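Local coordinates for protein uridylate kinase (Archaeoglobus fulgidus, PDB 2IJ9) that probably catalyses the ATP-dependent, reversible phosphorylation of UMP to UDP in pyrimidine nucleotide biosynthesis, at residues 1-13 and 33-46. The protein carries 1 engineered substitution. Numbering follows the deposited sequence.
Sequences MKVVLSLGGSVLS and NQVFVVVGGGKLAR. With SO4 (sulfate ion), chain D.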
ATOM      1  N   MET B   1      11.145 -24.573 -23.181  1.00 98.05           N
ATOM      2  CA  MET B   1      11.899 -23.479 -23.877  1.00113.31           C
ATOM      3  C   MET B   1      11.007 -22.260 -24.225  1.00105.90           C
ATOM      4  O   MET B   1      11.437 -21.108 -24.104  1.00114.48           O
ATOM      5  CB  MET B   1      12.615 -24.025 -25.121  1.00103.36           C
ATOM      6  CG  MET B   1      13.670 -23.101 -25.700  1.00116.21           C
ATOM      7  SD  MET B   1      13.475 -22.913 -27.479  1.00152.04           S
ATOM      8  CE  MET B   1      12.078 -21.790 -27.605  1.00132.88           C
ATOM      9  N   LYS B   2       9.778 -22.503 -24.672  1.00 95.32           N
ATOM     10  CA  LYS B   2       8.786 -21.433 -24.735  1.00 88.99           C
ATOM     11  C   LYS B   2       7.987 -21.466 -23.444  1.00 95.07           C
ATOM     12  O   LYS B   2       7.106 -22.315 -23.263  1.00 99.37           O
ATOM     13  CB  LYS B   2       7.852 -21.597 -25.930  1.00 85.94           C
ATOM     14  CG  LYS B   2       8.172 -20.716 -27.118  1.00 86.36           C
ATOM     15  CD  LYS B   2       7.254 -21.088 -28.270  1.00104.00           C
ATOM     16  CE  LYS B   2       7.292 -20.056 -29.373  1.00102.03           C
ATOM     17  NZ  LYS B   2       6.393 -20.452 -30.481  1.00116.55           N
ATOM     18  N   VAL B   3       8.302 -20.546 -22.539  1.00 91.38           N
ATOM     19  CA  VAL B   3       7.628 -20.509 -21.246  1.00 79.75           C
ATOM     20  C   VAL B   3       6.577 -19.419 -21.181  1.00 74.37           C
ATOM     21  O   VAL B   3       6.864 -18.248 -21.501  1.00 81.17           O
ATOM     22  CB  VAL B   3       8.615 -20.226 -20.110  1.00 81.78           C
ATOM     23  CG1 VAL B   3       7.923 -20.394 -18.761  1.00 81.02           C
ATOM     24  CG2 VAL B   3       9.824 -21.132 -20.217  1.00 83.10           C
ATOM     25  N   VAL B   4       5.369 -19.805 -20.773  1.00 58.70           N
ATOM     26  CA  VAL B   4       4.392 -18.826 -20.293  1.00 66.49           C
ATOM     27  C   VAL B   4       4.392 -18.885 -18.770  1.00 78.62           C
ATOM     28  O   VAL B   4       4.110 -19.935 -18.182  1.00 91.71           O
ATOM     29  CB  VAL B   4       2.950 -19.097 -20.819  1.00 66.93           C
ATOM     30  CG1 VAL B   4       1.932 -18.095 -20.228  1.00 49.69           C
ATOM     31  CG2 VAL B   4       2.917 -19.039 -22.322  1.00 58.45           C
ATOM     32  N   LEU B   5       4.728 -17.764 -18.137  1.00 73.18           N
ATOM     33  CA  LEU B   5       4.664 -17.646 -16.685  1.00 62.19           C
ATOM     34  C   LEU B   5       3.469 -16.802 -16.290  1.00 60.70           C
ATOM     35  O   LEU B   5       3.200 -15.756 -16.890  1.00 70.26           O
ATOM     36  CB  LEU B   5       5.942 -17.005 -16.146  1.00 45.53           C
ATOM     37  CG  LEU B   5       6.009 -16.727 -14.648  1.00 70.33           C
ATOM     38  CD1 LEU B   5       5.803 -18.019 -13.900  1.00 70.17           C
ATOM     39  CD2 LEU B   5       7.342 -16.063 -14.278  1.00 59.42           C
ATOM     40  N   SER B   6       2.764 -17.246 -15.264  1.00 62.09           N
ATOM     41  CA  SER B   6       1.631 -16.480 -14.773  1.00 78.71           C
ATOM     42  C   SER B   6       1.892 -15.986 -13.348  1.00 86.15           C
ATOM     43  O   SER B   6       2.034 -16.781 -12.424  1.00101.69           O
ATOM     44  CB  SER B   6       0.354 -17.328 -14.827  1.00 74.17           C
ATOM     45  OG  SER B   6      -0.798 -16.526 -15.028  1.00 76.05           O
ATOM     46  N   LEU B   7       1.967 -14.670 -13.181  1.00 69.87           N
ATOM     47  CA  LEU B   7       2.060 -14.073 -11.867  1.00 56.11           C
ATOM     48  C   LEU B   7       0.727 -13.436 -11.509  1.00 67.39           C
ATOM     49  O   LEU B   7       0.349 -12.424 -12.085  1.00 76.54           O
ATOM     50  CB  LEU B   7       3.162 -13.027 -11.853  1.00 58.09           C
ATOM     51  CG  LEU B   7       4.548 -13.547 -12.194  1.00 48.99           C
ATOM     52  CD1 LEU B   7       5.399 -12.396 -12.644  1.00 61.37           C
ATOM     53  CD2 LEU B   7       5.155 -14.211 -10.968  1.00 76.57           C
ATOM     54  N   GLY B   8       0.016 -14.041 -10.563  1.00 88.53           N
ATOM     55  CA  GLY B   8      -1.317 -13.596 -10.181  1.00 95.69           C
ATOM     56  C   GLY B   8      -1.338 -12.400  -9.247  1.00114.11           C
ATOM     57  O   GLY B   8      -0.315 -11.721  -9.051  1.00113.29           O
ATOM     58  N   GLY B   9      -2.521 -12.140  -8.686  1.00111.27           N
ATOM     59  CA  GLY B   9      -2.719 -11.071  -7.709  1.00104.93           C
ATOM     60  C   GLY B   9      -2.311 -11.520  -6.323  1.00110.82           C
ATOM     61  O   GLY B   9      -2.687 -12.613  -5.883  1.00107.48           O
ATOM     62  N   SER B  10      -1.558 -10.650  -5.642  1.00123.26           N
ATOM     63  CA  SER B  10      -0.826 -10.940  -4.393  1.00130.46           C
ATOM     64  C   SER B  10       0.660 -11.161  -4.690  1.00127.26           C
ATOM     65  O   SER B  10       1.527 -10.701  -3.942  1.00126.08           O
ATOM     66  CB  SER B  10      -1.372 -12.163  -3.621  1.00129.40           C
ATOM     67  OG  SER B  10      -2.767 -12.077  -3.376  1.00132.90           O
ATOM     68  N   VAL B  11       0.933 -11.834  -5.809  1.00120.14           N
ATOM     69  CA  VAL B  11       2.196 -12.557  -6.024  1.00110.66           C
ATOM     70  C   VAL B  11       3.463 -11.682  -6.152  1.00110.86           C
ATOM     71  O   VAL B  11       4.583 -12.204  -6.116  1.00102.06           O
ATOM     72  CB  VAL B  11       2.044 -13.637  -7.166  1.00118.81           C
ATOM     73  CG1 VAL B  11       3.217 -14.642  -7.188  1.00 64.24           C
ATOM     74  CG2 VAL B  11       0.720 -14.408  -6.998  1.00 86.16           C
ATOM     75  N   LEU B  12       3.287 -10.362  -6.268  1.00112.20           N
ATOM     76  CA  LEU B  12       4.417  -9.412  -6.164  1.00113.19           C
ATOM     77  C   LEU B  12       4.031  -7.932  -6.028  1.00125.79           C
ATOM     78  O   LEU B  12       4.735  -7.060  -6.551  1.00131.98           O
ATOM     79  CB  LEU B  12       5.411  -9.586  -7.325  1.00 99.25           C
ATOM     80  CG  LEU B  12       4.897  -9.803  -8.750  1.00 98.43           C
ATOM     81  CD1 LEU B  12       4.863  -8.519  -9.581  1.00 75.86           C
ATOM     82  CD2 LEU B  12       5.801 -10.811  -9.405  1.00124.15           C
ATOM     83  N   SER B  13       2.944  -7.648  -5.306  1.00132.90           N
ATOM     84  CA  SER B  13       2.409  -6.271  -5.196  1.00136.73           C
ATOM     85  C   SER B  13       3.419  -5.208  -4.741  1.00124.89           C
ATOM     86  O   SER B  13       3.579  -4.962  -3.544  1.00120.09           O
ATOM     87  CB  SER B  13       1.134  -6.218  -4.328  1.00141.92           C
ATOM     88  OG  SER B  13      -0.052  -6.325  -5.112  1.00125.55           O
ATOM     89  N   ASN B  33      16.113 -19.376 -22.672  1.00108.71           N
ATOM     90  CA  ASN B  33      14.819 -19.648 -23.304  1.00 91.55           C
ATOM     91  C   ASN B  33      14.034 -18.417 -23.722  1.00 91.38           C
ATOM     92  O   ASN B  33      14.564 -17.297 -23.745  1.00 90.09           O
ATOM     93  CB  ASN B  33      13.937 -20.467 -22.361  1.00 98.32           C
ATOM     94  CG  ASN B  33      14.684 -21.589 -21.679  1.00108.34           C
ATOM     95  OD1 ASN B  33      14.974 -21.509 -20.483  1.00102.31           O
ATOM     96  ND2 ASN B  33      15.003 -22.641 -22.431  1.00119.08           N
ATOM     97  N   GLN B  34      12.756 -18.654 -24.041  1.00 86.98           N
ATOM     98  CA  GLN B  34      11.804 -17.626 -24.486  1.00 87.78           C
ATOM     99  C   GLN B  34      10.621 -17.513 -23.519  1.00 92.97           C
ATOM    100  O   GLN B  34       9.802 -18.442 -23.390  1.00 91.93           O
ATOM    101  CB  GLN B  34      11.310 -17.942 -25.901  1.00 85.16           C
ATOM    102  CG  GLN B  34      10.311 -16.940 -26.471  1.00 96.31           C
ATOM    103  CD  GLN B  34      10.932 -15.601 -26.841  1.00110.29           C
ATOM    104  OE1 GLN B  34      12.146 -15.491 -27.047  1.00104.73           O
ATOM    105  NE2 GLN B  34      10.093 -14.573 -26.939  1.00 66.98           N
ATOM    106  N   VAL B  35      10.539 -16.365 -22.847  1.00 88.86           N
ATOM    107  CA  VAL B  35       9.612 -16.182 -21.734  1.00 81.27           C
ATOM    108  C   VAL B  35       8.522 -15.152 -22.019  1.00 84.83           C
ATOM    109  O   VAL B  35       8.790 -14.009 -22.411  1.00 79.56           O
ATOM    110  CB  VAL B  35      10.342 -15.734 -20.437  1.00 89.58           C
ATOM    111  CG1 VAL B  35       9.360 -15.678 -19.258  1.00 71.21           C
ATOM    112  CG2 VAL B  35      11.538 -16.638 -20.119  1.00 74.70           C
ATOM    113  N   PHE B  36       7.285 -15.571 -21.801  1.00 77.12           N
ATOM    114  CA  PHE B  36       6.176 -14.651 -21.762  1.00 67.57           C
ATOM    115  C   PHE B  36       5.728 -14.544 -20.317  1.00 69.69           C
ATOM    116  O   PHE B  36       5.658 -15.551 -19.608  1.00 85.88           O
ATOM    117  CB  PHE B  36       5.034 -15.184 -22.620  1.00 85.32           C
ATOM    118  CG  PHE B  36       5.348 -15.223 -24.093  1.00105.05           C
ATOM    119  CD1 PHE B  36       4.668 -14.395 -24.982  1.00 95.26           C
ATOM    120  CD2 PHE B  36       6.319 -16.091 -24.589  1.00 97.79           C
ATOM    121  CE1 PHE B  36       4.957 -14.432 -26.330  1.00106.66           C
ATOM    122  CE2 PHE B  36       6.609 -16.128 -25.928  1.00 78.79           C
ATOM    123  CZ  PHE B  36       5.923 -15.304 -26.800  1.00 92.74           C
ATOM    124  N   VAL B  37       5.439 -13.326 -19.871  1.00 66.53           N
ATOM    125  CA  VAL B  37       4.934 -13.103 -18.520  1.00 63.72           C
ATOM    126  C   VAL B  37       3.580 -12.399 -18.534  1.00 64.12           C
ATOM    127  O   VAL B  37       3.425 -11.343 -19.148  1.00 62.18           O
ATOM    128  CB  VAL B  37       5.894 -12.248 -17.699  1.00 57.94           C
ATOM    129  CG1 VAL B  37       5.353 -12.102 -16.295  1.00 80.90           C
ATOM    130  CG2 VAL B  37       7.280 -12.871 -17.655  1.00 73.33           C
ATOM    131  N   VAL B  38       2.606 -12.988 -17.855  1.00 58.50           N
ATOM    132  CA  VAL B  38       1.307 -12.351 -17.677  1.00 62.61           C
ATOM    133  C   VAL B  38       1.049 -11.956 -16.205  1.00 72.27           C
ATOM    134  O   VAL B  38       0.756 -12.802 -15.354  1.00 82.48           O
ATOM    135  CB  VAL B  38       0.174 -13.268 -18.152  1.00 60.69           C
ATOM    136  CG1 VAL B  38      -1.186 -12.548 -18.064  1.00 61.86           C
ATOM    137  CG2 VAL B  38       0.458 -13.764 -19.556  1.00 55.23           C
ATOM    138  N   VAL B  39       1.141 -10.667 -15.915  1.00 61.26           N
ATOM    139  CA  VAL B  39       0.896 -10.182 -14.571  1.00 58.85           C
ATOM    140  C   VAL B  39      -0.595  -9.878 -14.342  1.00 64.90           C
ATOM    141  O   VAL B  39      -1.343  -9.593 -15.271  1.00 83.35           O
ATOM    142  CB  VAL B  39       1.728  -8.926 -14.274  1.00 67.79           C
ATOM    143  CG1 VAL B  39       3.131  -9.028 -14.905  1.00 51.59           C
ATOM    144  CG2 VAL B  39       1.015  -7.711 -14.781  1.00 75.50           C
ATOM    145  N   GLY B  40      -1.022  -9.950 -13.090  1.00 66.98           N
ATOM    146  CA  GLY B  40      -2.401  -9.677 -12.740  1.00 55.11           C
ATOM    147  C   GLY B  40      -2.540  -8.375 -11.976  1.00 70.28           C
ATOM    148  O   GLY B  40      -1.550  -7.693 -11.698  1.00 69.82           O
ATOM    149  N   GLY B  41      -3.775  -8.030 -11.625  1.00 75.05           N
ATOM    150  CA  GLY B  41      -4.061  -6.726 -11.031  1.00 83.66           C
ATOM    151  C   GLY B  41      -3.625  -6.491  -9.594  1.00 82.72           C
ATOM    152  O   GLY B  41      -3.365  -5.343  -9.204  1.00 82.37           O
ATOM    153  N   GLY B  42      -3.572  -7.570  -8.807  1.00 80.47           N
ATOM    154  CA  GLY B  42      -3.154  -7.515  -7.409  1.00 69.31           C
ATOM    155  C   GLY B  42      -4.015  -6.591  -6.567  1.00 78.84           C
ATOM    156  O   GLY B  42      -5.230  -6.436  -6.804  1.00 69.28           O
ATOM    157  N   LYS B  43      -3.371  -5.963  -5.587  1.00 71.20           N
ATOM    158  CA  LYS B  43      -4.034  -5.020  -4.692  1.00 88.72           C
ATOM    159  C   LYS B  43      -4.646  -3.934  -5.568  1.00 81.71           C
ATOM    160  O   LYS B  43      -5.859  -3.698  -5.549  1.00 69.61           O
ATOM    161  CB  LYS B  43      -3.013  -4.416  -3.707  1.00 68.63           C
ATOM    162  CG  LYS B  43      -3.615  -3.782  -2.451  1.00114.37           C
ATOM    163  CD  LYS B  43      -2.552  -3.125  -1.549  1.00117.49           C
ATOM    164  CE  LYS B  43      -1.815  -4.134  -0.655  1.00127.06           C
ATOM    165  NZ  LYS B  43      -1.158  -3.489   0.536  1.00 85.62           N
ATOM    166  N   LEU B  44      -3.778  -3.339  -6.378  1.00 82.53           N
ATOM    167  CA  LEU B  44      -4.114  -2.263  -7.292  1.00 73.32           C
ATOM    168  C   LEU B  44      -5.458  -2.436  -8.002  1.00 77.02           C
ATOM    169  O   LEU B  44      -6.343  -1.586  -7.882  1.00 72.61           O
ATOM    170  CB  LEU B  44      -2.999  -2.116  -8.324  1.00 76.55           C
ATOM    171  CG  LEU B  44      -3.119  -0.882  -9.208  1.00 76.92           C
ATOM    172  CD1 LEU B  44      -3.143   0.333  -8.327  1.00 52.22           C
ATOM    173  CD2 LEU B  44      -1.977  -0.809 -10.198  1.00 69.86           C
ATOM    174  N   ALA B  45      -5.614  -3.530  -8.741  1.00 65.72           N
ATOM    175  CA  ALA B  45      -6.868  -3.762  -9.428  1.00 54.51           C
ATOM    176  C   ALA B  45      -8.002  -3.913  -8.432  1.00 70.07           C
ATOM    177  O   ALA B  45      -9.022  -3.225  -8.563  1.00 66.13           O
ATOM    178  CB  ALA B  45      -6.782  -4.957 -10.320  1.00 57.90           C
ATOM    179  N   ARG B  46      -7.804  -4.777  -7.427  1.00 76.11           N
ATOM    180  CA  ARG B  46      -8.851  -5.084  -6.437  1.00 82.79           C
ATOM    181  C   ARG B  46      -9.372  -3.788  -5.844  1.00 80.85           C
ATOM    182  O   ARG B  46     -10.580  -3.522  -5.824  1.00 74.11           O
ATOM    183  CB  ARG B  46      -8.321  -6.013  -5.332  1.00 76.54           C
ATOM    184  CG  ARG B  46      -8.144  -7.463  -5.787  1.00111.59           C
ATOM    185  CD  ARG B  46      -7.614  -8.375  -4.682  1.00 79.27           C
ATOM    186  NE  ARG B  46      -7.138  -9.658  -5.213  1.00106.28           N
ATOM    187  CZ  ARG B  46      -5.869 -10.065  -5.187  1.00104.51           C
ATOM    188  NH1 ARG B  46      -4.928  -9.303  -4.645  1.00 93.99           N
ATOM    189  NH2 ARG B  46      -5.541 -11.246  -5.691  1.00113.24           N
TER
HETATM  190  S   SO4 D 302      -5.308 -10.986 -10.487  1.00161.46           S
HETATM  191  O1  SO4 D 302      -4.028 -11.643 -10.707  1.00127.74           O
HETATM  192  O2  SO4 D 302      -5.542  -9.979 -11.518  1.00157.39           O
HETATM  193  O3  SO4 D 302      -6.362 -12.000 -10.561  1.00151.56           O
HETATM  194  O4  SO4 D 302      -5.307 -10.321  -9.186  1.00146.09           O
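Leu-7 and Val-37 meet across two neighbouring parallel strands, with CD1 of Leu-7 lying 3.7 Å from CG1 of Val-37. The leucine gets there because its CG stands anti to the carbonyl carbon (chi1 -60°), and helix 59-80 covers both residues through Leu-77. On the opposite face of the sheet Val-4 brings CG2 within 4.4 Å of Phe-36 CB, while the phenylalanine ring turns an edge to the carbonyl oxygen of Val-3. Helix 117-126 packs on this side, against Val-4, Ser-6 and Val-38. Between the faces the backbones bond in parallel register from Met-1 O to Leu-7 N; the link from Phe-36 N to Val-3 O is nearly straight at 2.7 Å. At the start of the strands, Asn-33 sets CB against Met-1 O (3.1 Å) and brings its amide carbon CG to 4.0 Å from Met-1 CA. A glycine here in place of the Asn-33 side chain would probably leave that flank of Met-1 uncovered.

Beyond the strands both segments become glycine-rich. Arg-46 reaches back from helix 42-54, its chain extended from CG to NE, and NH2 donates to Gly-9 O at 3.2 Å. The oxygen lies in the guanidinium plane, but the donor stands well above the carbonyl plane, 71° out of it. Sulfate O4 sits over one face of the same guanidinium. Backbone amides hold the ion, Gly-41 N to O2 (2.6 Å) and Gly-42 N to O4 (3.3 Å), and the lack of side chains at Gly-9 and Gly-40 lets it lie close to the chain. Gly-9, Gly-41, Gly-42 and Arg-46 belong to the predicted ATP and UMP sites of this amino acid kinase fold, so the bound sulfate probably marks where a nucleotide phosphate is received.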